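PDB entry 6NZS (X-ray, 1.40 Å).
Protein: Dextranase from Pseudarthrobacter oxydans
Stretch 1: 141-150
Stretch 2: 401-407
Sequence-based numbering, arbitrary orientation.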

ATOM      1  N   ASP A 141      16.315  -4.033  12.993  1.00 12.62           N
ATOM      2  CA  ASP A 141      15.703  -5.327  12.718  1.00 12.43           C
ATOM      3  C   ASP A 141      14.385  -5.216  11.963  1.00 11.42           C
ATOM      4  O   ASP A 141      13.881  -6.234  11.485  1.00 14.52           O
ATOM      5  CB  ASP A 141      15.558  -6.187  13.976  1.00 16.87           C
ATOM      6  CG  ASP A 141      14.784  -5.508  15.065  1.00 21.37           C
ATOM      7  OD1 ASP A 141      14.093  -4.508  14.791  1.00 24.12           O
ATOM      8  OD2 ASP A 141      14.858  -5.995  16.218  1.00 30.02           O
ATOM      9  N   ALA A 142      13.826  -4.013  11.832  1.00 10.82           N
ATOM     10  CA  ALA A 142      12.684  -3.778  10.962  1.00 12.20           C
ATOM     11  C   ALA A 142      13.086  -3.425   9.538  1.00 12.73           C
ATOM     12  O   ALA A 142      12.222  -3.439   8.655  1.00 13.25           O
ATOM     13  CB  ALA A 142      11.838  -2.627  11.512  1.00 13.19           C
ATOM     14  N   GLY A 143      14.355  -3.099   9.307  1.00 11.74           N
ATOM     15  CA  GLY A 143      14.730  -2.489   8.047  1.00 11.62           C
ATOM     16  C   GLY A 143      14.042  -1.136   7.887  1.00 10.55           C
ATOM     17  O   GLY A 143      13.377  -0.620   8.792  1.00 11.25           O
ATOM     18  N   TYR A 144      14.236  -0.557   6.701  1.00 10.37           N
ATOM     19  CA  TYR A 144      13.619   0.714   6.348  1.00  9.95           C
ATOM     20  C   TYR A 144      13.132   0.645   4.912  1.00 10.23           C
ATOM     21  O   TYR A 144      13.843   0.150   4.037  1.00 10.15           O
ATOM     22  CB  TYR A 144      14.647   1.853   6.431  1.00 10.85           C
ATOM     23  CG  TYR A 144      15.036   2.269   7.825  1.00  9.65           C
ATOM     24  CD1 TYR A 144      16.106   1.659   8.484  1.00 10.98           C
ATOM     25  CD2 TYR A 144      14.342   3.274   8.496  1.00 11.72           C
ATOM     26  CE1 TYR A 144      16.469   2.041   9.765  1.00 11.72           C
ATOM     27  CE2 TYR A 144      14.706   3.657   9.790  1.00 15.99           C
ATOM     28  CZ  TYR A 144      15.770   3.032  10.413  1.00 15.02           C
ATOM     29  OH  TYR A 144      16.152   3.392  11.695  1.00 19.02           O
ATOM     30  N   ARG A 145      11.920   1.143   4.675  1.00  8.23           N
ATOM     31  CA  ARG A 145      11.377   1.310   3.328  1.00  7.52           C
ATOM     32  C   ARG A 145      11.089   2.793   3.143  1.00  8.78           C
ATOM     33  O   ARG A 145      10.327   3.378   3.922  1.00  9.71           O
ATOM     34  CB  ARG A 145      10.096   0.481   3.173  1.00  8.98           C
ATOM     35  CG  ARG A 145      10.340  -1.048   3.185  1.00  9.80           C
ATOM     36  CD  ARG A 145       9.347  -1.814   4.072  1.00 11.10           C
ATOM     37  NE  ARG A 145       9.447  -1.424   5.481  1.00 10.99           N
ATOM     38  CZ  ARG A 145      10.389  -1.840   6.321  1.00 12.17           C
ATOM     39  NH1 ARG A 145      11.341  -2.673   5.915  1.00 14.78           N
ATOM     40  NH2 ARG A 145      10.387  -1.412   7.578  1.00 12.58           N
ATOM     41  N   PHE A 146      11.714   3.413   2.143  1.00  7.38           N
ATOM     42  CA  PHE A 146      11.645   4.867   2.042  1.00  8.89           C
ATOM     43  C   PHE A 146      11.808   5.316   0.600  1.00  8.07           C
ATOM     44  O   PHE A 146      12.268   4.561  -0.264  1.00  9.33           O
ATOM     45  CB  PHE A 146      12.683   5.548   2.959  1.00  9.10           C
ATOM     46  CG  PHE A 146      14.117   5.181   2.665  1.00  9.69           C
ATOM     47  CD1 PHE A 146      14.665   4.009   3.159  1.00 10.42           C
ATOM     48  CD2 PHE A 146      14.921   6.034   1.915  1.00 10.19           C
ATOM     49  CE1 PHE A 146      15.983   3.687   2.892  1.00 10.46           C
ATOM     50  CE2 PHE A 146      16.233   5.729   1.641  1.00 10.67           C
ATOM     51  CZ  PHE A 146      16.773   4.555   2.140  1.00  9.67           C
ATOM     52  N   SER A 147      11.440   6.575   0.364  1.00  7.77           N
ATOM     53  CA  SER A 147      11.467   7.203  -0.946  1.00  6.83           C
ATOM     54  C   SER A 147      12.633   8.184  -1.020  1.00  9.23           C
ATOM     55  O   SER A 147      12.885   8.943  -0.072  1.00  9.36           O
ATOM     56  CB  SER A 147      10.152   7.966  -1.136  1.00  8.13           C
ATOM     57  OG  SER A 147      10.189   8.748  -2.314  1.00  9.00           O
ATOM     58  N   VAL A 148      13.336   8.166  -2.154  1.00  8.25           N
ATOM     59  CA  VAL A 148      14.461   9.057  -2.436  1.00  9.21           C
ATOM     60  C   VAL A 148      14.027  10.021  -3.537  1.00  8.20           C
ATOM     61  O   VAL A 148      13.668   9.592  -4.642  1.00  9.40           O
ATOM     62  CB  VAL A 148      15.702   8.252  -2.859  1.00  9.18           C
ATOM     63  CG1 VAL A 148      16.854   9.176  -3.223  1.00 10.81           C
ATOM     64  CG2 VAL A 148      16.107   7.281  -1.749  1.00 11.10           C
ATOM     65  N   GLU A 149      14.044  11.321  -3.238  1.00  9.01           N
ATOM     66  CA  GLU A 149      13.338  12.319  -4.052  1.00  7.69           C
ATOM     67  C   GLU A 149      14.308  13.396  -4.538  1.00  9.55           C
ATOM     68  O   GLU A 149      14.629  14.340  -3.805  1.00 10.31           O
ATOM     69  CB  GLU A 149      12.165  12.895  -3.259  1.00  9.40           C
ATOM     70  CG  GLU A 149      11.361  11.781  -2.581  1.00  8.54           C
ATOM     71  CD  GLU A 149       9.946  12.146  -2.183  1.00  9.41           C
ATOM     72  OE1 GLU A 149       9.564  13.339  -2.236  1.00 10.87           O
ATOM     73  OE2 GLU A 149       9.207  11.210  -1.831  1.00  9.82           O
ATOM     74  N   PHE A 150      14.772  13.260  -5.779  1.00  8.30           N
ATOM     75  CA  PHE A 150      15.643  14.268  -6.375  1.00  9.05           C
ATOM     76  C   PHE A 150      14.793  15.454  -6.828  1.00  8.78           C
ATOM     77  O   PHE A 150      13.808  15.281  -7.558  1.00  9.76           O
ATOM     78  CB  PHE A 150      16.369  13.684  -7.587  1.00  9.01           C
ATOM     79  CG  PHE A 150      17.515  12.769  -7.248  1.00  9.18           C
ATOM     80  CD1 PHE A 150      17.286  11.466  -6.818  1.00 10.75           C
ATOM     81  CD2 PHE A 150      18.822  13.201  -7.404  1.00 10.37           C
ATOM     82  CE1 PHE A 150      18.348  10.619  -6.527  1.00 10.75           C
ATOM     83  CE2 PHE A 150      19.887  12.358  -7.111  1.00 12.05           C
ATOM     84  CZ  PHE A 150      19.647  11.071  -6.671  1.00 11.01           C
TER
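Stretch 2, residues 401-407: DNTVIWK

Two strands that lie side by side without sharing backbone hydrogen bonds must meet through their side chains, and the conformations of those side chains then set the fit. The dextranase of Pseudarthrobacter oxydans offers a compact example. Residues 401-407 belong to a strand that begins earlier in the chain and are extended except at Asn402, whose phi and psi are both positive; they run in nearly the same direction as the strand 144-150, the two axes crossing at 28° with a closest approach of 8.1 Å. That spacing leaves room for side chains and water between the backbones, and no direct hydrogen bond joins the two stretches. In register, Asn402 lies nearest Ala142, Val404 nearest Arg145 and Trp406 nearest Ser147, with CA-CA distances of 8.8, 7.2 and 9.3 Å.

The alternation expected of extended chains selects the residues that meet. Asn402, Val404 and Trp406 direct their CA-to-CB bonds toward stretch 1, and Arg145, Ser147 and Glu149 answer them, while Tyr144, Phe146 and Val148 point away, as does Thr403.

Arg145 shows how a long side chain can be held by its own backbone neighbourhood. Its chi1 is m, chi2 lies between wells at 135° and chi3 is m, a course that folds the guanidinium back over the preceding turn. There Arg145 NH2 and NH1 both donate to Ala142 O, at 2.9 and 3.0 Å, and NH2 makes a weak bond to Gly143 O at 3.3 Å. Gly143 has a phi of 63°, which by itself favours glycine; an ideal CB there would also be crowded by Arg145 NH1, at 3.3 Å.

So anchored, the guanidinium presents its edge to Asn402, whose ND2 lies 3.7 Å from Arg145 NH2, near the plane of the group. Two waters complete the junction. One donates to Gly143 O at 2.7 Å and accepts from Asn402 ND2 at 3.0 Å; the other accepts from Arg145 NE at 2.8 Å and donates to Asn402 O at 3.0 Å. Asn402 thus takes part through both its amide side chain and its carbonyl oxygen. Its backbone is unusual for a strand, with phi and psi of 66° and 64°, and its t chi1 carries ND2 to within 4.1 Å of Ala142 CB.

Farther along, the contacts become drier. Val404, with chi1 t, brings CG2 to 3.6 Å from Arg145 O, a packing contact against the backbone. Trp406 also adopts t, with chi2 at -49°, and its six-membered ring reaches across so that CZ3 lies 3.4 Å from Ser147 OG. The serine is itself t, and its OG donates to Glu149 OE2 at 2.7 Å, linking two side chains on the same side of the strand. This pair meets the indole obliquely, Glu149 OE2 lying 4.3 Å from Trp406 CH2. Polar groups tied together within one strand can therefore still provide a packing surface for an aromatic ring on the other.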

ATOM      1  N   ASP A 401       1.769  -1.859  12.880  1.00  9.71           N
ATOM      2  CA  ASP A 401       2.794  -0.882  13.226  1.00  9.45           C
ATOM      3  C   ASP A 401       3.720  -0.635  12.043  1.00 10.02           C
ATOM      4  O   ASP A 401       4.067  -1.566  11.309  1.00 10.43           O
ATOM      5  CB  ASP A 401       3.643  -1.319  14.431  1.00 11.17           C
ATOM      6  CG  ASP A 401       4.641  -0.258  14.837  1.00 10.99           C
ATOM      7  OD1 ASP A 401       4.213   0.866  15.162  1.00 12.26           O
ATOM      8  OD2 ASP A 401       5.854  -0.524  14.811  1.00 13.70           O
ATOM      9  N   ASN A 402       4.148   0.621  11.891  1.00  9.04           N
ATOM     10  CA  ASN A 402       5.246   0.974  10.994  1.00  9.54           C
ATOM     11  C   ASN A 402       4.897   0.734   9.528  1.00 10.43           C
ATOM     12  O   ASN A 402       5.535  -0.083   8.846  1.00 10.53           O
ATOM     13  CB  ASN A 402       6.538   0.250  11.399  1.00  9.81           C
ATOM     14  CG  ASN A 402       7.751   0.780  10.675  1.00 12.38           C
ATOM     15  OD1 ASN A 402       7.757   1.927  10.204  1.00 14.34           O
ATOM     16  ND2 ASN A 402       8.788  -0.045  10.577  1.00 12.95           N
ATOM     17  N   THR A 403       3.906   1.469   9.037  1.00  9.29           N
ATOM     18  CA  THR A 403       3.431   1.374   7.658  1.00  9.63           C
ATOM     19  C   THR A 403       3.768   2.668   6.937  1.00  9.57           C
ATOM     20  O   THR A 403       3.340   3.745   7.369  1.00 11.13           O
ATOM     21  CB  THR A 403       1.915   1.190   7.607  1.00  9.14           C
ATOM     22  OG1 THR A 403       1.483   0.206   8.563  1.00 10.15           O
ATOM     23  CG2 THR A 403       1.477   0.735   6.224  1.00 11.38           C
ATOM     24  N   VAL A 404       4.504   2.559   5.834  1.00  8.47           N
ATOM     25  CA  VAL A 404       4.782   3.679   4.939  1.00  8.03           C
ATOM     26  C   VAL A 404       3.844   3.540   3.749  1.00  9.23           C
ATOM     27  O   VAL A 404       3.738   2.453   3.167  1.00  9.43           O
ATOM     28  CB  VAL A 404       6.250   3.645   4.484  1.00  8.58           C
ATOM     29  CG1 VAL A 404       6.512   4.715   3.428  1.00 10.93           C
ATOM     30  CG2 VAL A 404       7.192   3.831   5.682  1.00  9.16           C
ATOM     31  N   ILE A 405       3.143   4.623   3.397  1.00  7.69           N
ATOM     32  CA  ILE A 405       2.089   4.560   2.387  1.00  7.39           C
ATOM     33  C   ILE A 405       2.312   5.638   1.334  1.00  8.55           C
ATOM     34  O   ILE A 405       2.494   6.813   1.669  1.00  8.56           O
ATOM     35  CB  ILE A 405       0.689   4.710   3.015  1.00  8.06           C
ATOM     36  CG1 ILE A 405       0.433   3.564   4.009  1.00  8.42           C
ATOM     37  CG2 ILE A 405      -0.383   4.769   1.914  1.00  9.49           C
ATOM     38  CD1 ILE A 405      -0.866   3.716   4.804  1.00  9.70           C
ATOM     39  N   TRP A 406       2.299   5.231   0.060  1.00  8.60           N
ATOM     40  CA  TRP A 406       2.260   6.143  -1.083  1.00  8.27           C
ATOM     41  C   TRP A 406       0.863   5.982  -1.669  1.00  9.43           C
ATOM     42  O   TRP A 406       0.580   5.023  -2.389  1.00  9.08           O
ATOM     43  CB  TRP A 406       3.336   5.789  -2.110  1.00  9.13           C
ATOM     44  CG  TRP A 406       3.587   6.890  -3.120  1.00  9.75           C
ATOM     45  CD1 TRP A 406       2.656   7.595  -3.851  1.00 10.30           C
ATOM     46  CD2 TRP A 406       4.865   7.413  -3.490  1.00  8.21           C
ATOM     47  NE1 TRP A 406       3.295   8.521  -4.649  1.00 10.84           N
ATOM     48  CE2 TRP A 406       4.647   8.427  -4.444  1.00 10.06           C
ATOM     49  CE3 TRP A 406       6.181   7.113  -3.109  1.00  9.91           C
ATOM     50  CZ2 TRP A 406       5.698   9.159  -5.012  1.00 10.25           C
ATOM     51  CZ3 TRP A 406       7.211   7.835  -3.665  1.00  9.39           C
ATOM     52  CH2 TRP A 406       6.969   8.851  -4.599  1.00 10.08           C
ATOM     53  N   LYS A 407      -0.024   6.901  -1.332  1.00  9.69           N
ATOM     54  CA  LYS A 407      -1.403   6.807  -1.770  1.00  9.26           C
ATOM     55  C   LYS A 407      -1.529   7.426  -3.157  1.00  8.55           C
ATOM     56  O   LYS A 407      -0.872   8.425  -3.452  1.00 10.62           O
ATOM     57  CB  LYS A 407      -2.277   7.544  -0.744  1.00 10.28           C
ATOM     58  CG  LYS A 407      -3.736   7.721  -1.115  1.00  9.38           C
ATOM     59  CD  LYS A 407      -4.474   6.399  -1.054  1.00 10.45           C
ATOM     60  CE  LYS A 407      -5.788   6.491  -1.794  1.00 11.09           C
ATOM     61  NZ  LYS A 407      -6.594   5.239  -1.583  1.00 11.12           N
TER
HETATM   62  O   HOH W   1      11.343   1.037   9.514  1.00 12.95           O
HETATM   63  O   HOH W   2       7.975   0.324   7.105  1.00 12.04           O